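Local coordinates for replicase polyprotein 1a (Avian infectious bronchitis virus, PDB 3LD1) that is the precursor of the viral replicase proteins, the fragment here being part of nsp2, whose own role is not well established, at residues 293-298 against 317-322; 312-317 against 330-335; 100-105 against 137-142; 18-23 against 131-136; 219-224 against 258-263. The protein carries 3 engineered substitutions. All coordinates share one frame; numbering follows the deposited sequence.

Contact 1 (293-298 against 317-322)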
# COMPACT_ATOMS: atom_id res chain seq x y z
N VAL A 293 20.80 11.27 20.65
CA VAL A 293 21.77 11.24 21.71
C VAL A 293 22.71 12.47 21.69
O VAL A 293 22.69 13.25 20.71
CB VAL A 293 22.65 10.02 21.59
CG1 VAL A 293 21.85 8.69 21.88
CG2 VAL A 293 23.40 10.07 20.21
N VAL A 294 23.53 12.62 22.77
CA VAL A 294 24.66 13.55 22.81
C VAL A 294 26.01 12.89 22.83
O VAL A 294 26.27 12.04 23.64
CB VAL A 294 24.64 14.38 24.12
CG1 VAL A 294 25.87 15.32 24.19
CG2 VAL A 294 23.26 15.11 24.33
N VAL A 295 26.94 13.34 22.00
CA VAL A 295 28.19 12.69 21.96
C VAL A 295 29.13 13.65 22.59
O VAL A 295 29.44 14.66 21.98
CB VAL A 295 28.62 12.46 20.45
CG1 VAL A 295 29.84 11.53 20.29
CG2 VAL A 295 27.49 11.88 19.66
N ARG A 296 29.63 13.33 23.78
CA ARG A 296 30.52 14.31 24.53
C ARG A 296 31.84 14.47 23.86
O ARG A 296 32.39 15.57 23.92
CB ARG A 296 30.79 13.91 25.99
CG ARG A 296 29.54 13.92 26.86
CD ARG A 296 29.35 12.62 27.63
NE ARG A 296 28.28 12.73 28.61
CZ ARG A 296 28.45 13.00 29.92
NH1 ARG A 296 29.67 13.19 30.43
NH2 ARG A 296 27.38 13.07 30.71
N GLY A 297 32.37 13.39 23.27
CA GLY A 297 33.72 13.38 22.64
C GLY A 297 34.05 11.93 22.31
O GLY A 297 33.22 10.99 22.49
N MET A 298 35.27 11.73 21.80
CA MET A 298 35.76 10.37 21.41
C MET A 298 36.44 9.80 22.61
O MET A 298 37.19 10.52 23.24
CB MET A 298 36.85 10.42 20.33
CG MET A 298 37.12 9.05 19.68
SD MET A 298 35.77 8.53 18.54
CE MET A 298 36.21 9.65 17.17
N GLY A 317 26.49 10.04 25.76
CA GLY A 317 27.60 9.09 25.73
C GLY A 317 28.80 9.69 25.01
O GLY A 317 29.09 10.93 25.06
N TRP A 318 29.50 8.80 24.29
CA TRP A 318 30.70 9.16 23.48
C TRP A 318 30.64 8.44 22.10
O TRP A 318 29.81 7.55 21.86
CB TRP A 318 31.98 8.74 24.24
CG TRP A 318 31.99 9.22 25.66
CD1 TRP A 318 32.63 10.37 26.15
CD2 TRP A 318 31.32 8.62 26.80
NE1 TRP A 318 32.37 10.49 27.51
CE2 TRP A 318 31.58 9.45 27.93
CE3 TRP A 318 30.54 7.48 26.98
CZ2 TRP A 318 31.08 9.16 29.21
CZ3 TRP A 318 30.01 7.21 28.28
CH2 TRP A 318 30.30 8.05 29.38
N SER A 319 31.58 8.78 21.22
CA SER A 319 31.85 8.02 20.05
C SER A 319 33.09 7.25 20.35
O SER A 319 33.86 7.67 21.20
CB SER A 319 32.06 8.93 18.85
OG SER A 319 33.00 9.92 19.11
N ALA A 320 33.24 6.10 19.70
CA ALA A 320 34.42 5.25 19.79
C ALA A 320 34.54 4.56 18.44
O ALA A 320 33.53 4.22 17.81
CB ALA A 320 34.24 4.20 20.93
N ILE A 321 35.75 4.41 17.94
CA ILE A 321 35.87 3.70 16.69
C ILE A 321 36.05 2.21 16.93
O ILE A 321 37.11 1.81 17.32
CB ILE A 321 37.01 4.23 15.85
CG1 ILE A 321 36.63 5.63 15.36
CG2 ILE A 321 37.28 3.25 14.71
CD1 ILE A 321 37.78 6.44 14.98
N LEU A 322 35.03 1.42 16.64
CA LEU A 322 35.05 -0.04 16.89
C LEU A 322 34.98 -0.83 15.61
O LEU A 322 34.25 -0.44 14.65
CB LEU A 322 33.92 -0.42 17.83
CG LEU A 322 33.81 0.49 19.09
CD1 LEU A 322 32.53 0.19 19.86
CD2 LEU A 322 34.97 0.26 20.02
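A parallel strand pair interrupted by a beta bulge joins V294-M298 to G317-L322 in the mixed sheet near the C-terminal end of this fragment. G317 bonds 293-298 through both its N and its O: its N donates to V294 O at 2.9 Å, nearly along the C=O axis, and its O accepts from R296 N at 2.8 Å. The bulge shifts the register by one residue between V295 and M298, and pairing resumes with S319 N bonded to G297 O at 3.0 Å. R296 lays its CD over one face of the W318 indole, 4.1 Å from the centroid of the five-membered ring, a CH-pi contact; G297 O lies at the edge of the same indole. V295 CG1, anti to the backbone N (chi1 -169°), rests 3.4 Å from S319 N. The M298 chain bends at chi2 and chi3, bringing SD to 3.2 Å from S319 OG and CE to 4.2 Å from I321 CD1. Beyond the pair, R296 NH2 forms a salt bridge with E316, and R299 makes a cation-pi contact with W318. Strand 325-332 flanks strand 316-322 in antiparallel fashion, its L326 touching both M298 and S319, while strand 345-355 pairs antiparallel with strand 291-298.

Contact 2 (312-317 against 330-335)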
# COMPACT_ATOMS: atom_id res chain seq x y z
N PRO A 312 17.84 -0.09 26.72
CA PRO A 312 17.77 1.31 26.38
C PRO A 312 19.12 1.94 26.01
O PRO A 312 20.14 1.78 26.72
CB PRO A 312 17.20 1.94 27.65
CG PRO A 312 16.25 0.89 28.17
CD PRO A 312 17.01 -0.40 27.90
N VAL A 313 19.12 2.62 24.87
CA VAL A 313 20.18 3.48 24.56
C VAL A 313 20.17 4.72 25.49
O VAL A 313 19.19 5.42 25.55
CB VAL A 313 20.10 3.88 23.09
CG1 VAL A 313 21.14 4.98 22.79
CG2 VAL A 313 20.29 2.64 22.20
N GLU A 314 21.27 5.00 26.18
CA GLU A 314 21.38 6.17 26.99
C GLU A 314 21.53 7.37 26.07
O GLU A 314 22.23 7.29 25.04
CB GLU A 314 22.56 6.04 27.96
CG GLU A 314 22.35 4.97 29.05
CD GLU A 314 20.98 5.17 29.82
OE1 GLU A 314 20.79 6.25 30.45
OE2 GLU A 314 20.08 4.28 29.76
N SER A 315 20.90 8.48 26.46
CA SER A 315 20.85 9.70 25.65
C SER A 315 22.12 10.58 25.69
O SER A 315 22.23 11.56 24.90
CB SER A 315 19.62 10.52 26.02
OG SER A 315 19.81 11.13 27.28
N GLU A 316 23.09 10.23 26.56
CA GLU A 316 24.41 10.89 26.53
C GLU A 316 25.46 9.86 26.59
O GLU A 316 25.36 8.90 27.38
CB GLU A 316 24.63 11.81 27.74
CG GLU A 316 23.67 12.99 27.84
CD GLU A 316 24.23 14.12 28.65
OE1 GLU A 316 25.45 14.15 28.95
OE2 GLU A 316 23.44 15.00 28.98
N GLY A 317 26.49 10.04 25.76
CA GLY A 317 27.60 9.09 25.73
C GLY A 317 28.80 9.69 25.01
O GLY A 317 29.09 10.93 25.06
N PHE A 330 28.03 4.09 25.24
CA PHE A 330 27.49 4.63 26.45
C PHE A 330 27.72 3.70 27.63
O PHE A 330 27.92 2.53 27.44
CB PHE A 330 26.00 4.92 26.28
CG PHE A 330 25.13 3.73 26.00
CD1 PHE A 330 24.95 3.26 24.72
CD2 PHE A 330 24.39 3.14 27.03
CE1 PHE A 330 24.08 2.20 24.44
CE2 PHE A 330 23.50 2.07 26.79
CZ PHE A 330 23.36 1.60 25.50
N LYS A 331 27.67 4.26 28.85
CA LYS A 331 27.81 3.57 30.15
C LYS A 331 26.44 3.39 30.85
O LYS A 331 25.59 4.28 30.85
CB LYS A 331 28.75 4.41 31.02
CG LYS A 331 29.53 3.66 32.12
CD LYS A 331 30.27 4.59 33.11
CE LYS A 331 30.94 3.74 34.28
NZ LYS A 331 31.49 4.53 35.42
N SER A 332 26.22 2.23 31.45
CA SER A 332 24.93 1.87 32.02
C SER A 332 25.16 1.11 33.33
O SER A 332 25.40 -0.11 33.31
CB SER A 332 24.16 1.00 31.04
OG SER A 332 22.79 1.26 31.17
N GLY A 333 25.12 1.85 34.45
CA GLY A 333 25.67 1.35 35.67
C GLY A 333 27.18 1.23 35.52
O GLY A 333 27.89 2.23 35.15
N ASP A 334 27.71 0.03 35.80
CA ASP A 334 29.19 -0.09 35.78
C ASP A 334 29.66 -0.53 34.42
O ASP A 334 30.88 -0.55 34.18
CB ASP A 334 29.77 -1.04 36.84
CG ASP A 334 28.85 -1.22 38.08
OD1 ASP A 334 28.65 -2.41 38.46
OD2 ASP A 334 28.34 -0.21 38.68
N ARG A 335 28.69 -0.86 33.55
CA ARG A 335 28.91 -1.50 32.25
C ARG A 335 28.87 -0.54 31.05
O ARG A 335 28.19 0.48 31.07
CB ARG A 335 27.81 -2.52 32.00
CG ARG A 335 27.51 -3.39 33.17
CD ARG A 335 28.35 -4.58 33.10
NE ARG A 335 28.09 -5.17 31.80
CZ ARG A 335 27.05 -5.94 31.50
NH1 ARG A 335 26.15 -6.27 32.43
NH2 ARG A 335 26.92 -6.39 30.27
O HOH W 1 26.93 7.32 29.41
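Chi1 of 63° places F330 CG between its backbone N and carbonyl carbon, and the ring meets E314, whose CG, anti to the carbonyl carbon (chi1 -69°), comes 3.4 Å from F330 CD2. The glutamate chain is bent at chi2, and the two side chains cross at about a right angle. The backbone leading into strand 316-322 runs over one face of the phenyl ring: E314 N stands 3.7 Å above its plane, offset toward the rim. P312 O approaches obliquely, 3.4 Å from F330 CE2, and V313 CG1 adds a looser apolar contact, 4.4 Å from F330 CE1. The segments belong to the beta hairpin of strands 316-322 and 325-332, at the end away from its connecting turn; from S332 to R335 a type II' turn leads into strand 335-342. No direct hydrogen bond spans the two segments. Instead, one water donates to E316 O at 3.0 Å and accepts from K331 N at 3.2 Å, bridging the backbones. Y337 and V350 also meet the F330 ring. The chemistry is thus mainly apolar, a buried phenyl packed against main chain and the aliphatic part of a glutamate, with water supplying the polar link.

Contact 3 (100-105 against 137-142)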
# COMPACT_ATOMS: atom_id res chain seq x y z
N GLU A 100 -22.14 1.48 -22.59
CA GLU A 100 -21.33 1.32 -23.76
C GLU A 100 -20.09 0.42 -23.47
O GLU A 100 -19.91 -0.61 -24.13
CB GLU A 100 -20.94 2.70 -24.37
CG GLU A 100 -20.79 2.69 -25.87
CD GLU A 100 -22.18 2.46 -26.55
OE1 GLU A 100 -23.16 3.18 -26.20
OE2 GLU A 100 -22.32 1.54 -27.40
N LEU A 101 -19.25 0.77 -22.48
CA LEU A 101 -18.14 -0.13 -22.15
C LEU A 101 -18.56 -1.59 -22.06
O LEU A 101 -17.89 -2.42 -22.68
CB LEU A 101 -17.45 0.28 -20.88
CG LEU A 101 -16.11 -0.35 -20.46
CD1 LEU A 101 -14.97 0.02 -21.43
CD2 LEU A 101 -15.72 0.14 -19.08
N LEU A 102 -19.71 -1.89 -21.39
CA LEU A 102 -20.22 -3.28 -21.28
C LEU A 102 -20.45 -3.93 -22.61
O LEU A 102 -20.02 -5.08 -22.83
CB LEU A 102 -21.51 -3.38 -20.51
CG LEU A 102 -21.27 -3.28 -18.99
CD1 LEU A 102 -22.59 -3.06 -18.17
CD2 LEU A 102 -20.44 -4.45 -18.43
N LYS A 103 -21.14 -3.17 -23.46
CA LYS A 103 -21.40 -3.53 -24.82
C LYS A 103 -20.14 -3.92 -25.59
O LYS A 103 -20.15 -4.90 -26.30
CB LYS A 103 -22.15 -2.40 -25.56
CG LYS A 103 -23.63 -2.75 -25.83
CD LYS A 103 -24.67 -1.57 -25.63
CE LYS A 103 -26.18 -2.11 -25.64
NZ LYS A 103 -27.29 -1.05 -25.66
N THR A 104 -19.03 -3.21 -25.41
CA THR A 104 -17.79 -3.57 -26.07
C THR A 104 -16.94 -4.65 -25.34
O THR A 104 -15.83 -4.91 -25.74
CB THR A 104 -16.93 -2.31 -26.39
OG1 THR A 104 -16.56 -1.62 -25.18
CG2 THR A 104 -17.64 -1.39 -27.34
N ALA A 105 -17.43 -5.28 -24.28
CA ALA A 105 -16.53 -6.21 -23.52
C ALA A 105 -16.28 -7.44 -24.34
O ALA A 105 -15.23 -8.07 -24.27
CB ALA A 105 -17.11 -6.60 -22.22
N ALA A 137 -16.23 -0.64 -9.46
CA ALA A 137 -17.43 -1.25 -9.96
C ALA A 137 -17.62 -2.61 -9.33
O ALA A 137 -16.66 -3.26 -9.10
CB ALA A 137 -17.34 -1.36 -11.45
N ALA A 138 -18.85 -3.02 -9.00
CA ALA A 138 -19.18 -4.45 -8.74
C ALA A 138 -18.88 -5.42 -9.92
O ALA A 138 -18.55 -6.59 -9.68
CB ALA A 138 -20.67 -4.62 -8.29
N LYS A 139 -19.08 -5.02 -11.16
CA LYS A 139 -18.91 -6.04 -12.18
C LYS A 139 -17.45 -6.35 -12.37
O LYS A 139 -16.58 -5.50 -12.73
CB LYS A 139 -19.59 -5.76 -13.55
CG LYS A 139 -20.15 -7.08 -14.21
CD LYS A 139 -20.27 -7.04 -15.69
CE LYS A 139 -20.90 -8.32 -16.30
NZ LYS A 139 -21.82 -8.93 -15.24
N ILE A 140 -17.19 -7.60 -12.09
CA ILE A 140 -15.82 -7.99 -11.93
C ILE A 140 -15.01 -7.62 -13.16
O ILE A 140 -13.92 -6.99 -13.10
CB ILE A 140 -15.80 -9.45 -11.67
CG1 ILE A 140 -16.30 -9.72 -10.24
CG2 ILE A 140 -14.44 -10.01 -11.90
CD1 ILE A 140 -16.75 -11.15 -10.00
N GLN A 141 -15.55 -7.99 -14.29
CA GLN A 141 -14.89 -7.83 -15.55
C GLN A 141 -14.55 -6.38 -15.82
O GLN A 141 -13.58 -6.10 -16.52
CB GLN A 141 -15.86 -8.42 -16.60
CG GLN A 141 -15.56 -8.24 -18.10
CD GLN A 141 -16.87 -8.43 -18.97
OE1 GLN A 141 -16.80 -8.90 -20.09
NE2 GLN A 141 -18.03 -8.08 -18.42
N VAL A 142 -15.27 -5.43 -15.22
CA VAL A 142 -14.91 -4.05 -15.42
C VAL A 142 -13.88 -3.59 -14.42
O VAL A 142 -12.82 -2.99 -14.79
CB VAL A 142 -16.16 -3.06 -15.38
CG1 VAL A 142 -15.74 -1.55 -15.18
CG2 VAL A 142 -17.03 -3.26 -16.61
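L102 and V142 meet through methyl groups, CD2 of the leucine lying 4.0 Å from CG2 of the valine, the two side chains crossing at about a right angle. L102 holds CG anti to its carbonyl carbon (chi1 -78°), and CD2 is its touching atom. The same methyl touches the aliphatic part of K139, 3.8 Å from CD; the lysine chain is extended to CE and bends at chi4, the torsion that sets NZ. V142 spreads its two branches over neighbouring leucines, CG2 to L102 and CG1 to L101 CD2 at 4.3 Å. The contact joins the C-terminal end of helix 93-103 to the N-terminal start of helix 140-162, where K139 occupies the N-cap position, in the helical part of nsp2. Q141, with CG anti to the backbone N (chi1 171°) and an extended chain beyond it, stretches across to A105, placing OE1 3.2 Å from the alanine CB. That amide oxygen is also hydrogen-bonded to S109 OG. Where helix 93-103 ends, T104 OG1 turns back to donate to L101 O at 2.9 Å. Y98, one helical turn before L102, touches both K139 and V142, while Q14 of helix 13-20 packs on L102.

Contact 4 (18-23 against 131-136)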
# COMPACT_ATOMS: atom_id res chain seq x y z
N ALA A 18 -24.85 0.54 -12.53
CA ALA A 18 -25.46 1.67 -13.25
C ALA A 18 -26.20 2.54 -12.26
O ALA A 18 -26.12 3.75 -12.36
CB ALA A 18 -26.37 1.24 -14.32
N LEU A 19 -26.96 1.92 -11.34
CA LEU A 19 -27.66 2.70 -10.29
C LEU A 19 -26.60 3.53 -9.58
O LEU A 19 -26.60 4.74 -9.70
CB LEU A 19 -28.33 1.78 -9.29
CG LEU A 19 -28.93 2.39 -8.01
CD1 LEU A 19 -29.94 3.50 -8.34
CD2 LEU A 19 -29.58 1.26 -7.16
N PHE A 20 -25.64 2.91 -8.91
CA PHE A 20 -24.63 3.70 -8.20
C PHE A 20 -23.96 4.83 -9.05
O PHE A 20 -23.58 5.89 -8.54
CB PHE A 20 -23.51 2.82 -7.58
CG PHE A 20 -22.50 3.62 -6.73
CD1 PHE A 20 -22.87 4.12 -5.47
CD2 PHE A 20 -21.22 3.91 -7.23
CE1 PHE A 20 -21.93 4.86 -4.71
CE2 PHE A 20 -20.25 4.62 -6.48
CZ PHE A 20 -20.59 5.13 -5.24
N PHE A 21 -23.81 4.61 -10.34
CA PHE A 21 -23.10 5.60 -11.12
C PHE A 21 -23.85 6.91 -11.40
O PHE A 21 -23.40 7.74 -12.21
CB PHE A 21 -22.69 4.94 -12.40
CG PHE A 21 -21.54 4.03 -12.24
CD1 PHE A 21 -20.68 4.18 -11.13
CD2 PHE A 21 -21.24 3.06 -13.23
CE1 PHE A 21 -19.56 3.32 -10.99
CE2 PHE A 21 -20.13 2.19 -13.08
CZ PHE A 21 -19.31 2.31 -11.98
N TYR A 22 -25.01 7.09 -10.76
CA TYR A 22 -25.71 8.38 -10.79
C TYR A 22 -25.15 9.31 -9.75
O TYR A 22 -25.52 10.48 -9.73
CB TYR A 22 -27.19 8.21 -10.52
CG TYR A 22 -27.97 7.84 -11.73
CD1 TYR A 22 -28.86 8.77 -12.34
CD2 TYR A 22 -27.87 6.53 -12.29
CE1 TYR A 22 -29.62 8.41 -13.54
CE2 TYR A 22 -28.62 6.17 -13.45
CZ TYR A 22 -29.47 7.15 -14.05
OH TYR A 22 -30.17 6.87 -15.14
N THR A 23 -24.28 8.78 -8.87
CA THR A 23 -23.77 9.50 -7.71
C THR A 23 -23.13 10.84 -8.11
O THR A 23 -22.60 10.99 -9.24
CB THR A 23 -22.72 8.68 -6.94
OG1 THR A 23 -22.46 9.33 -5.68
CG2 THR A 23 -21.43 8.57 -7.75
N ILE A 131 -13.15 7.06 -13.99
CA ILE A 131 -12.18 6.02 -13.87
C ILE A 131 -12.15 5.45 -12.47
O ILE A 131 -12.36 4.24 -12.25
CB ILE A 131 -10.77 6.50 -14.27
CG1 ILE A 131 -10.81 6.98 -15.75
CG2 ILE A 131 -9.78 5.39 -14.01
CD1 ILE A 131 -9.61 6.69 -16.51
N LEU A 132 -11.95 6.32 -11.49
CA LEU A 132 -11.98 5.78 -10.12
C LEU A 132 -13.26 4.99 -9.83
O LEU A 132 -13.19 4.04 -9.13
CB LEU A 132 -11.68 6.83 -9.06
CG LEU A 132 -10.30 7.31 -8.54
CD1 LEU A 132 -8.93 6.64 -9.02
CD2 LEU A 132 -10.27 8.86 -8.69
N TRP A 133 -14.42 5.34 -10.36
CA TRP A 133 -15.63 4.57 -10.01
C TRP A 133 -15.61 3.18 -10.71
O TRP A 133 -15.99 2.12 -10.14
CB TRP A 133 -16.96 5.32 -10.31
CG TRP A 133 -17.25 6.66 -9.50
CD1 TRP A 133 -17.51 7.88 -10.06
CD2 TRP A 133 -17.36 6.87 -8.06
NE1 TRP A 133 -17.71 8.83 -9.09
CE2 TRP A 133 -17.65 8.24 -7.86
CE3 TRP A 133 -17.20 6.04 -6.94
CZ2 TRP A 133 -17.80 8.80 -6.60
CZ3 TRP A 133 -17.39 6.59 -5.69
CH2 TRP A 133 -17.67 7.98 -5.52
N LEU A 134 -15.13 3.18 -11.95
CA LEU A 134 -14.92 1.93 -12.70
C LEU A 134 -14.07 0.96 -11.84
O LEU A 134 -14.36 -0.26 -11.75
CB LEU A 134 -14.29 2.18 -14.08
CG LEU A 134 -15.22 3.01 -15.01
CD1 LEU A 134 -14.60 3.31 -16.34
CD2 LEU A 134 -16.62 2.38 -15.23
N GLN A 135 -13.09 1.55 -11.16
CA GLN A 135 -12.14 0.79 -10.41
C GLN A 135 -12.77 0.29 -9.14
O GLN A 135 -12.17 -0.52 -8.44
CB GLN A 135 -10.84 1.56 -10.18
CG GLN A 135 -10.06 1.77 -11.47
CD GLN A 135 -9.07 2.92 -11.35
OE1 GLN A 135 -9.29 3.78 -10.51
NE2 GLN A 135 -7.96 2.95 -12.16
N VAL A 136 -14.00 0.70 -8.87
CA VAL A 136 -14.72 0.11 -7.73
C VAL A 136 -16.04 -0.48 -8.15
O VAL A 136 -16.86 -0.83 -7.31
CB VAL A 136 -14.93 1.14 -6.51
CG1 VAL A 136 -13.60 1.43 -5.85
CG2 VAL A 136 -15.50 2.45 -6.99
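The W133 indole receives the edge of the F20 phenyl on its face in a T-shaped pair, centroids of the F20 ring and the W133 six-membered ring 5.1 Å apart and planes at 81°. W133 CE3 lies in the plane of the F20 ring at its edge, 3.4 Å from F20 CE2. T23 CG2 stands 3.6 Å above the indole plane, offset toward the rim, and makes an off-centre CH-pi contact with the five-membered ring; the same methyl lies over one face of F20. F21 slides past W133 in the opposite direction, putting CE1 3.3 Å from W133 CB, and its CE2 touches L134 CD2 at 4.1 Å. F20, with CG anti to the backbone N (chi1 -175°), meets the six-membered ring through CE2 and CZ; F21, with CG anti to the carbonyl carbon (chi1 -76°), meets CB instead. The type I turn from F20 to T23, at the end of helix 13-20, thereby packs against helix 128-134. A33 and V36 of helix 30-46 touch W133, and F94 and Y98 meet the F21 ring. No hydrogen bond crosses: this buried join depends on aromatic and methyl packing, with a probable small contribution from C-H groups directed at the indole face.

Contact 5 (219-224 against 258-263). Engineered in segment 258-263: F258 (natural residue Leu).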
# COMPACT_ATOMS: atom_id res chain seq x y z
N ARG A 219 15.49 -6.08 9.73
CA ARG A 219 16.48 -5.99 8.65
C ARG A 219 15.93 -6.24 7.27
O ARG A 219 16.69 -6.67 6.38
CB ARG A 219 17.65 -6.93 8.85
CG ARG A 219 18.31 -6.86 10.21
CD ARG A 219 19.09 -8.16 10.54
NE ARG A 219 19.62 -8.02 11.88
CZ ARG A 219 19.08 -8.52 13.02
NH1 ARG A 219 17.96 -9.30 13.01
NH2 ARG A 219 19.70 -8.23 14.19
N THR A 220 14.65 -5.97 7.05
CA THR A 220 14.13 -5.89 5.69
C THR A 220 13.51 -4.55 5.52
O THR A 220 13.01 -3.96 6.50
CB THR A 220 12.92 -6.86 5.42
OG1 THR A 220 12.88 -7.94 6.35
CG2 THR A 220 12.99 -7.38 4.09
N LEU A 221 13.52 -4.11 4.26
CA LEU A 221 12.62 -3.07 3.80
C LEU A 221 11.22 -3.69 3.86
O LEU A 221 11.06 -4.87 3.65
CB LEU A 221 12.98 -2.72 2.37
CG LEU A 221 14.25 -1.87 2.16
CD1 LEU A 221 14.73 -1.81 0.70
CD2 LEU A 221 14.00 -0.45 2.61
N VAL A 222 10.21 -2.91 4.26
CA VAL A 222 8.83 -3.32 4.14
C VAL A 222 8.00 -2.11 3.72
O VAL A 222 8.30 -1.02 4.07
CB VAL A 222 8.25 -4.04 5.40
CG1 VAL A 222 9.37 -4.60 6.30
CG2 VAL A 222 7.22 -3.17 6.17
N VAL A 223 7.02 -2.32 2.85
CA VAL A 223 6.11 -1.26 2.48
C VAL A 223 4.96 -1.41 3.44
O VAL A 223 4.23 -2.42 3.40
CB VAL A 223 5.63 -1.47 1.04
CG1 VAL A 223 4.36 -0.69 0.77
CG2 VAL A 223 6.67 -1.02 0.09
N ARG A 224 4.87 -0.47 4.38
CA ARG A 224 3.79 -0.51 5.38
C ARG A 224 2.46 -0.84 4.71
O ARG A 224 1.81 -1.80 5.09
CB ARG A 224 3.69 0.84 6.09
CG ARG A 224 4.88 1.09 7.10
CD ARG A 224 4.35 1.08 8.55
NE ARG A 224 4.23 2.46 9.01
CZ ARG A 224 5.11 3.05 9.81
NH1 ARG A 224 6.16 2.34 10.29
NH2 ARG A 224 4.93 4.34 10.14
N PHE A 258 25.28 -0.20 1.47
CA PHE A 258 24.22 -0.03 2.45
C PHE A 258 24.28 -1.07 3.51
O PHE A 258 24.73 -2.17 3.22
CB PHE A 258 22.82 -0.09 1.80
CG PHE A 258 22.54 1.05 0.88
CD1 PHE A 258 22.62 0.89 -0.50
CD2 PHE A 258 22.21 2.30 1.40
CE1 PHE A 258 22.38 1.95 -1.37
CE2 PHE A 258 21.98 3.38 0.56
CZ PHE A 258 22.07 3.22 -0.83
N ALA A 259 23.76 -0.72 4.70
CA ALA A 259 23.59 -1.63 5.84
C ALA A 259 22.19 -1.56 6.44
O ALA A 259 21.61 -0.48 6.57
CB ALA A 259 24.60 -1.35 6.90
N PHE A 260 21.69 -2.71 6.88
CA PHE A 260 20.32 -2.81 7.24
C PHE A 260 20.23 -3.44 8.60
O PHE A 260 20.37 -4.67 8.73
CB PHE A 260 19.61 -3.69 6.20
CG PHE A 260 19.42 -3.00 4.89
CD1 PHE A 260 20.39 -3.05 3.92
CD2 PHE A 260 18.25 -2.29 4.63
CE1 PHE A 260 20.21 -2.37 2.70
CE2 PHE A 260 18.07 -1.59 3.42
CZ PHE A 260 19.03 -1.63 2.45
N PHE A 261 19.99 -2.58 9.59
CA PHE A 261 20.01 -2.90 10.98
C PHE A 261 18.59 -3.23 11.39
O PHE A 261 17.71 -3.30 10.55
CB PHE A 261 20.54 -1.70 11.69
CG PHE A 261 22.06 -1.64 11.71
CD1 PHE A 261 22.74 -0.71 10.95
CD2 PHE A 261 22.80 -2.57 12.47
CE1 PHE A 261 24.14 -0.69 10.94
CE2 PHE A 261 24.17 -2.54 12.45
CZ PHE A 261 24.84 -1.60 11.66
N ARG A 262 18.33 -3.46 12.68
CA ARG A 262 16.97 -3.98 13.07
C ARG A 262 15.88 -3.17 12.41
O ARG A 262 14.98 -3.71 11.84
CB ARG A 262 16.75 -3.99 14.60
CG ARG A 262 16.67 -5.38 15.26
CD ARG A 262 17.91 -5.70 16.06
NE ARG A 262 17.79 -5.67 17.55
CZ ARG A 262 17.90 -4.58 18.32
NH1 ARG A 262 18.06 -3.35 17.79
NH2 ARG A 262 17.82 -4.72 19.66
N GLU A 263 16.03 -1.86 12.46
CA GLU A 263 14.96 -0.92 12.27
C GLU A 263 15.36 0.25 11.46
O GLU A 263 14.64 1.19 11.48
CB GLU A 263 14.52 -0.37 13.62
CG GLU A 263 13.63 -1.30 14.40
CD GLU A 263 13.61 -0.92 15.88
OE1 GLU A 263 12.50 -1.00 16.51
OE2 GLU A 263 14.73 -0.53 16.41
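R219 stands at the turn of a two-stranded antiparallel hairpin, strands 214-217 and 220-223, and its side chain runs beside segment 258-263, which carries strand 258-260 of the neighbouring four-stranded antiparallel sheet. R219 CB lies 3.5 Å from F260 O. R219 CG, anti to the carbonyl carbon (chi1 -51°), sits closer to F260 O, at 3.4 Å, with F261 O also near. R219 CD draws away to 4.1 Å from F260 O as the chain stays extended as far as NE, which is hydrogen-bonded to G251 O outside the segments. At the tip, R219 NH2 comes 3.6 Å from R262 CD, and R262 CG lies over one face of the guanidinium. The two arginines lie side by side, pointing the same way; like charges are near but not in contact, which would be mildly unfavourable, and R262 also has a long, weak ion pair with E310. Farther along the hairpin, L221 CG rests obliquely near the F260 ring, 4.0 Å from F260 CE2, and F242 of helix 232-243 meets that ring edge-to-face. The backbones are joined by one hydrogen bond, R219 N to R262 O at 3.2 Å: straight at the hydrogen (170°), but with the donor above the carbonyl plane, 39° out of it.

How the contacts relate
From the N terminus, contact 4 opens first, at 18-23, and contact 3 opens at 100-105; contact 4 then closes at 131-136 and contact 3 at 137-142, so the two loops cross. Their centres lie about 11 Å apart, and they tie helices 13-20, 93-103, 128-134 and 140-162 together. Contact 5 follows in series, opening at 219-224 and closing at 258-263, and joins the hairpin at 214-223 to the four-stranded sheet. Contact 1 opens at 293-298, contact 2 at 312-317; contact 1 closes at 317-322 and contact 2 at 330-335, so they also cross, sharing G317 in one mixed sheet. Contacts 1 and 3 lie about 64 Å apart between centres.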